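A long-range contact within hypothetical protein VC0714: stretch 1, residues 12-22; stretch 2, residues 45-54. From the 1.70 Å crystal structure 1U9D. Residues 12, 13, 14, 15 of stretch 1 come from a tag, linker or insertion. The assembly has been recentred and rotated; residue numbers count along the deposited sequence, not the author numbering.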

ATOM      1  N   SER A  12      -6.909   3.903  -1.200  1.00 18.61           N
ATOM      2  CA  SER A  12      -6.601   4.386  -2.558  1.00 20.81           C
ATOM      3  C   SER A  12      -5.822   3.314  -3.329  1.00 20.82           C
ATOM      4  O   SER A  12      -5.946   3.157  -4.563  1.00 20.95           O
ATOM      5  CB  SER A  12      -5.849   5.721  -2.436  1.00 21.26           C
ATOM      6  OG  SER A  12      -6.048   6.557  -3.559  1.00 27.93           O
ATOM      7  N   SER A  13      -5.070   2.513  -2.579  1.00 20.91           N
ATOM      8  CA  SER A  13      -4.282   1.432  -3.152  1.00 21.47           C
ATOM      9  C   SER A  13      -5.188   0.293  -3.654  1.00 21.81           C
ATOM     10  O   SER A  13      -4.775  -0.509  -4.511  1.00 21.85           O
ATOM     11  CB  SER A  13      -3.261   0.928  -2.121  1.00 22.47           C
ATOM     12  OG  SER A  13      -3.900   0.430  -0.953  1.00 23.79           O
ATOM     13  N   ASN A  14      -6.408   0.203  -3.124  1.00 20.64           N
ATOM     14  CA  ASN A  14      -7.369  -0.815  -3.557  1.00 21.35           C
ATOM     15  C   ASN A  14      -8.114  -0.303  -4.773  1.00 20.94           C
ATOM     16  O   ASN A  14      -9.145   0.382  -4.652  1.00 19.60           O
ATOM     17  CB  ASN A  14      -8.394  -1.147  -2.475  1.00 21.59           C
ATOM     18  CG  ASN A  14      -9.426  -2.202  -2.943  1.00 24.16           C
ATOM     19  OD1 ASN A  14      -9.290  -2.802  -4.026  1.00 22.17           O
ATOM     20  ND2 ASN A  14     -10.465  -2.410  -2.144  1.00 25.49           N
ATOM     21  N   ALA A  15      -7.577  -0.627  -5.936  1.00 20.06           N
ATOM     22  CA  ALA A  15      -8.178  -0.176  -7.180  1.00 19.96           C
ATOM     23  C   ALA A  15      -9.384  -1.015  -7.642  1.00 19.81           C
ATOM     24  O   ALA A  15      -9.979  -0.702  -8.661  1.00 18.46           O
ATOM     25  CB  ALA A  15      -7.131  -0.138  -8.263  1.00 19.99           C
HETATM   26  N   MSE A  16      -9.756  -2.057  -6.899  1.00 20.58           N
HETATM   27  CA  MSE A  16     -10.900  -2.908  -7.264  1.00 22.18           C
HETATM   28  C   MSE A  16     -10.896  -3.354  -8.755  1.00 21.52           C
HETATM   29  O   MSE A  16     -11.814  -3.020  -9.510  1.00 20.00           O
HETATM   30  CB  MSE A  16     -12.203  -2.192  -6.967  1.00 24.25           C
HETATM   31  CG  MSE A  16     -12.412  -1.902  -5.496  1.00 31.54           C
HETATM   32 SE   MSE A  16     -13.128  -3.485  -4.613  1.00 49.31          SE
HETATM   33  CE  MSE A  16     -15.064  -3.131  -4.946  1.00 47.93           C
ATOM     34  N   PRO A  17      -9.862  -4.069  -9.161  1.00 20.50           N
ATOM     35  CA  PRO A  17      -9.676  -4.399 -10.573  1.00 20.64           C
ATOM     36  C   PRO A  17     -10.612  -5.528 -10.998  1.00 19.38           C
ATOM     37  O   PRO A  17     -10.727  -6.527 -10.300  1.00 17.97           O
ATOM     38  CB  PRO A  17      -8.211  -4.861 -10.662  1.00 21.25           C
ATOM     39  CG  PRO A  17      -7.701  -4.941  -9.258  1.00 22.31           C
ATOM     40  CD  PRO A  17      -8.813  -4.657  -8.314  1.00 21.04           C
ATOM     41  N   HIS A  18     -11.282  -5.328 -12.116  1.00 18.90           N
ATOM     42  CA  HIS A  18     -12.055  -6.342 -12.796  1.00 19.00           C
ATOM     43  C   HIS A  18     -11.306  -6.668 -14.085  1.00 17.65           C
ATOM     44  O   HIS A  18     -11.174  -5.801 -14.928  1.00 18.01           O
ATOM     45  CB  HIS A  18     -13.444  -5.788 -13.138  1.00 20.35           C
ATOM     46  CG  HIS A  18     -14.155  -5.164 -11.977  1.00 25.34           C
ATOM     47  ND1 HIS A  18     -15.032  -5.863 -11.174  1.00 32.06           N
ATOM     48  CD2 HIS A  18     -14.110  -3.906 -11.475  1.00 29.33           C
ATOM     49  CE1 HIS A  18     -15.489  -5.063 -10.224  1.00 31.78           C
ATOM     50  NE2 HIS A  18     -14.944  -3.872 -10.385  1.00 31.86           N
ATOM     51  N   LEU A  19     -10.799  -7.887 -14.220  1.00 15.93           N
ATOM     52  CA  LEU A  19     -10.041  -8.294 -15.394  1.00 15.60           C
ATOM     53  C   LEU A  19     -10.965  -9.020 -16.332  1.00 16.02           C
ATOM     54  O   LEU A  19     -11.625  -9.982 -15.917  1.00 15.33           O
ATOM     55  CB  LEU A  19      -8.913  -9.220 -15.008  1.00 15.25           C
ATOM     56  CG  LEU A  19      -7.717  -8.499 -14.378  1.00 18.19           C
ATOM     57  CD1 LEU A  19      -7.988  -8.182 -12.932  1.00 19.47           C
ATOM     58  CD2 LEU A  19      -6.497  -9.376 -14.545  1.00 17.55           C
ATOM     59  N   ARG A  20     -10.978  -8.608 -17.591  1.00 15.22           N
ATOM     60  CA  ARG A  20     -11.822  -9.217 -18.601  1.00 15.77           C
ATOM     61  C   ARG A  20     -10.946  -9.796 -19.701  1.00 16.24           C
ATOM     62  O   ARG A  20     -10.146  -9.081 -20.269  1.00 18.19           O
ATOM     63  CB  ARG A  20     -12.770  -8.195 -19.177  1.00 16.59           C
ATOM     64  CG  ARG A  20     -13.671  -7.619 -18.165  1.00 20.08           C
ATOM     65  CD  ARG A  20     -14.686  -6.657 -18.731  1.00 26.33           C
ATOM     66  NE  ARG A  20     -15.556  -6.228 -17.652  1.00 30.51           N
ATOM     67  CZ  ARG A  20     -16.442  -5.249 -17.735  1.00 32.50           C
ATOM     68  NH1 ARG A  20     -16.584  -4.558 -18.852  1.00 30.22           N
ATOM     69  NH2 ARG A  20     -17.166  -4.959 -16.662  1.00 34.02           N
ATOM     70  N   PHE A  21     -11.087 -11.089 -19.961  1.00 15.62           N
ATOM     71  CA  PHE A  21     -10.236 -11.796 -20.880  1.00 15.94           C
ATOM     72  C   PHE A  21     -10.971 -11.981 -22.181  1.00 16.91           C
ATOM     73  O   PHE A  21     -12.023 -12.613 -22.197  1.00 16.64           O
ATOM     74  CB  PHE A  21      -9.881 -13.149 -20.270  1.00 15.68           C
ATOM     75  CG  PHE A  21      -8.994 -13.044 -19.074  1.00 16.05           C
ATOM     76  CD1 PHE A  21      -7.620 -13.042 -19.222  1.00 20.49           C
ATOM     77  CD2 PHE A  21      -9.530 -12.878 -17.818  1.00 20.19           C
ATOM     78  CE1 PHE A  21      -6.771 -12.899 -18.108  1.00 22.56           C
ATOM     79  CE2 PHE A  21      -8.696 -12.730 -16.706  1.00 23.62           C
ATOM     80  CZ  PHE A  21      -7.306 -12.754 -16.865  1.00 24.01           C
ATOM     81  N   ARG A  22     -10.425 -11.429 -23.255  1.00 18.17           N
ATOM     82  CA  ARG A  22     -11.050 -11.463 -24.567  1.00 19.82           C
ATOM     83  C   ARG A  22     -10.113 -12.149 -25.551  1.00 19.83           C
ATOM     84  O   ARG A  22      -8.900 -11.951 -25.485  1.00 19.61           O
ATOM     85  CB  ARG A  22     -11.249 -10.057 -25.106  1.00 20.44           C
ATOM     86  CG  ARG A  22     -11.965  -9.107 -24.224  1.00 26.32           C
ATOM     87  CD  ARG A  22     -12.599  -7.957 -25.013  1.00 30.02           C
ATOM     88  NE  ARG A  22     -13.462  -7.298 -24.086  1.00 35.20           N
ATOM     89  CZ  ARG A  22     -14.767  -7.215 -24.187  1.00 34.79           C
ATOM     90  NH1 ARG A  22     -15.419  -7.692 -25.236  1.00 35.73           N
ATOM     91  NH2 ARG A  22     -15.413  -6.613 -23.226  1.00 34.06           N
ATOM     92  N   SER A  45      -0.720  -5.540  -2.782  1.00 31.17           N
ATOM     93  CA  SER A  45      -0.997  -5.609  -1.351  1.00 32.60           C
ATOM     94  C   SER A  45      -2.482  -5.407  -1.121  1.00 32.70           C
ATOM     95  O   SER A  45      -2.906  -4.660  -0.263  1.00 34.06           O
ATOM     96  CB  SER A  45      -0.128  -4.598  -0.593  1.00 32.98           C
ATOM     97  OG  SER A  45       1.245  -4.926  -0.780  1.00 35.14           O
ATOM     98  N   THR A  46      -3.273  -6.098  -1.924  1.00 33.01           N
ATOM     99  CA  THR A  46      -4.712  -5.946  -1.915  1.00 32.88           C
ATOM    100  C   THR A  46      -5.364  -7.299  -1.585  1.00 30.96           C
ATOM    101  O   THR A  46      -4.819  -8.366  -1.880  1.00 31.53           O
ATOM    102  CB  THR A  46      -5.141  -5.379  -3.290  1.00 33.55           C
ATOM    103  OG1 THR A  46      -4.940  -3.950  -3.298  1.00 35.77           O
ATOM    104  CG2 THR A  46      -6.634  -5.548  -3.554  1.00 34.98           C
ATOM    105  N   ALA A  47      -6.525  -7.247  -0.952  1.00 28.43           N
ATOM    106  CA  ALA A  47      -7.248  -8.456  -0.595  1.00 26.81           C
ATOM    107  C   ALA A  47      -7.527  -9.278  -1.848  1.00 24.92           C
ATOM    108  O   ALA A  47      -7.866  -8.737  -2.860  1.00 23.16           O
ATOM    109  CB  ALA A  47      -8.567  -8.093   0.092  1.00 27.03           C
ATOM    110  N   ARG A  48      -7.421 -10.591  -1.741  1.00 24.66           N
ATOM    111  CA  ARG A  48      -7.776 -11.503  -2.825  1.00 24.16           C
ATOM    112  C   ARG A  48      -9.230 -11.379  -3.319  1.00 23.93           C
ATOM    113  O   ARG A  48      -9.499 -11.592  -4.506  1.00 23.31           O
ATOM    114  CB  ARG A  48      -7.491 -12.935  -2.394  1.00 24.43           C
ATOM    115  CG  ARG A  48      -6.040 -13.176  -2.115  1.00 25.23           C
ATOM    116  CD  ARG A  48      -5.752 -14.497  -1.450  1.00 26.35           C
ATOM    117  NE  ARG A  48      -6.065 -15.607  -2.349  1.00 26.25           N
ATOM    118  CZ  ARG A  48      -5.256 -16.067  -3.277  1.00 26.18           C
ATOM    119  NH1 ARG A  48      -4.042 -15.568  -3.429  1.00 28.78           N
ATOM    120  NH2 ARG A  48      -5.661 -17.075  -4.038  1.00 27.27           N
ATOM    121  N   ASN A  49     -10.168 -11.052  -2.431  1.00 24.33           N
ATOM    122  CA  ASN A  49     -11.561 -10.852  -2.837  1.00 25.12           C
ATOM    123  C   ASN A  49     -11.847  -9.487  -3.490  1.00 25.21           C
ATOM    124  O   ASN A  49     -12.984  -9.207  -3.851  1.00 26.58           O
ATOM    125  CB  ASN A  49     -12.537 -11.159  -1.687  1.00 25.81           C
ATOM    126  CG  ASN A  49     -12.387 -10.222  -0.511  1.00 28.65           C
ATOM    127  OD1 ASN A  49     -11.560  -9.316  -0.514  1.00 31.71           O
ATOM    128  ND2 ASN A  49     -13.187 -10.464   0.532  1.00 32.46           N
ATOM    129  N   ALA A  50     -10.818  -8.660  -3.666  1.00 24.37           N
ATOM    130  CA  ALA A  50     -10.939  -7.379  -4.345  1.00 24.16           C
ATOM    131  C   ALA A  50     -10.845  -7.515  -5.884  1.00 23.08           C
ATOM    132  O   ALA A  50     -11.179  -6.563  -6.581  1.00 26.55           O
ATOM    133  CB  ALA A  50      -9.862  -6.416  -3.851  1.00 24.43           C
ATOM    134  N   PHE A  51     -10.451  -8.684  -6.398  1.00 21.14           N
ATOM    135  CA  PHE A  51     -10.280  -8.902  -7.828  1.00 19.74           C
ATOM    136  C   PHE A  51     -11.445  -9.719  -8.375  1.00 19.88           C
ATOM    137  O   PHE A  51     -11.967 -10.609  -7.698  1.00 19.30           O
ATOM    138  CB  PHE A  51      -8.971  -9.656  -8.123  1.00 20.03           C
ATOM    139  CG  PHE A  51      -7.735  -8.952  -7.653  1.00 18.55           C
ATOM    140  CD1 PHE A  51      -6.915  -8.289  -8.551  1.00 20.48           C
ATOM    141  CD2 PHE A  51      -7.363  -8.994  -6.326  1.00 19.74           C
ATOM    142  CE1 PHE A  51      -5.792  -7.613  -8.125  1.00 21.14           C
ATOM    143  CE2 PHE A  51      -6.209  -8.343  -5.896  1.00 21.12           C
ATOM    144  CZ  PHE A  51      -5.434  -7.649  -6.803  1.00 21.48           C
ATOM    145  N   THR A  52     -11.858  -9.425  -9.603  1.00 19.07           N
ATOM    146  CA  THR A  52     -12.788 -10.291 -10.308  1.00 18.57           C
ATOM    147  C   THR A  52     -12.182 -10.590 -11.685  1.00 17.35           C
ATOM    148  O   THR A  52     -11.439  -9.779 -12.248  1.00 14.96           O
ATOM    149  CB  THR A  52     -14.189  -9.682 -10.405  1.00 20.39           C
ATOM    150  OG1 THR A  52     -14.171  -8.547 -11.280  1.00 26.06           O
ATOM    151  CG2 THR A  52     -14.649  -9.107  -9.067  1.00 22.59           C
ATOM    152  N   PHE A  53     -12.485 -11.772 -12.184  1.00 15.47           N
ATOM    153  CA  PHE A  53     -11.953 -12.269 -13.438  1.00 14.79           C
ATOM    154  C   PHE A  53     -13.118 -12.726 -14.293  1.00 16.56           C
ATOM    155  O   PHE A  53     -13.979 -13.476 -13.819  1.00 16.18           O
ATOM    156  CB  PHE A  53     -11.031 -13.449 -13.171  1.00 14.84           C
ATOM    157  CG  PHE A  53      -9.909 -13.135 -12.254  1.00 14.78           C
ATOM    158  CD1 PHE A  53      -8.694 -12.724 -12.750  1.00 16.40           C
ATOM    159  CD2 PHE A  53     -10.065 -13.234 -10.881  1.00 15.54           C
ATOM    160  CE1 PHE A  53      -7.653 -12.418 -11.889  1.00 18.89           C
ATOM    161  CE2 PHE A  53      -9.044 -12.923 -10.047  1.00 17.63           C
ATOM    162  CZ  PHE A  53      -7.833 -12.503 -10.553  1.00 17.24           C
ATOM    163  N   GLU A  54     -13.168 -12.284 -15.547  1.00 16.01           N
ATOM    164  CA  GLU A  54     -14.287 -12.610 -16.427  1.00 17.87           C
ATOM    165  C   GLU A  54     -13.753 -13.147 -17.760  1.00 17.30           C
ATOM    166  O   GLU A  54     -12.898 -12.545 -18.344  1.00 16.87           O
ATOM    167  CB  GLU A  54     -15.118 -11.341 -16.657  1.00 18.74           C
ATOM    168  CG  GLU A  54     -16.238 -11.460 -17.663  1.00 24.19           C
ATOM    169  CD  GLU A  54     -17.176 -10.252 -17.675  1.00 31.28           C
ATOM    170  OE1 GLU A  54     -18.170 -10.305 -18.438  1.00 36.09           O
ATOM    171  OE2 GLU A  54     -16.947  -9.248 -16.944  1.00 35.49           O
TER
HETATM  172  O   HOH W   1      -5.185  -2.149  -1.091  1.00 46.85           O
HETATM  173  O   HOH W   2      -5.737  -2.914  -6.353  1.00 28.48           O
HETATM  174  O   HOH W   3     -14.005  -8.884 -14.204  1.00 30.77           O
HETATM  175  O   HOH W   4     -16.296  -7.719 -14.979  1.00 53.12           O

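The contact is a parallel strand pairing: strands 18-22 and 52-54 run 16° apart, with CA-CA distances of 4.7 to 4.8 Å at H18-T52, L19-F53 and R20-E54. Four backbone hydrogen bonds alternate between the strands: T52 N to P17 O (3.2 Å), L19 N to T52 O (2.8 Å), E54 N to L19 O (2.8 Å) and F21 N to E54 O (2.8 Å), with N-H...O angles of 146-172°. P17 lacks an amide hydrogen but still supplies its carbonyl.

Polar side chains share one face. H18 ND1 and T52 OG1 hydrogen-bond at 2.8 Å, the hydroxyl lying near the imidazole plane. R20 NE and E54 OE2 form a salt bridge at 3.4 Å; because the oxygen lies well out of the guanidinium plane, it rests on charge alone, and water 4 links the same two atoms, accepting from NE (3.1 Å) and donating to OE2 (2.6 Å).

Apolar contacts include L19 CB to F53 CD1 (4.2 Å), on the other face, and F21 CE2 to F53 CD1 (4.0 Å), where the rings meet edge to edge. P17, buried, lays CD over one face of the F51 ring; its CG is 3.5 Å from F51 CE1. Small A50 points toward stretch 1, its CB 3.7 Å from OD1 of tag residue N14. Altogether 647 Å² is buried.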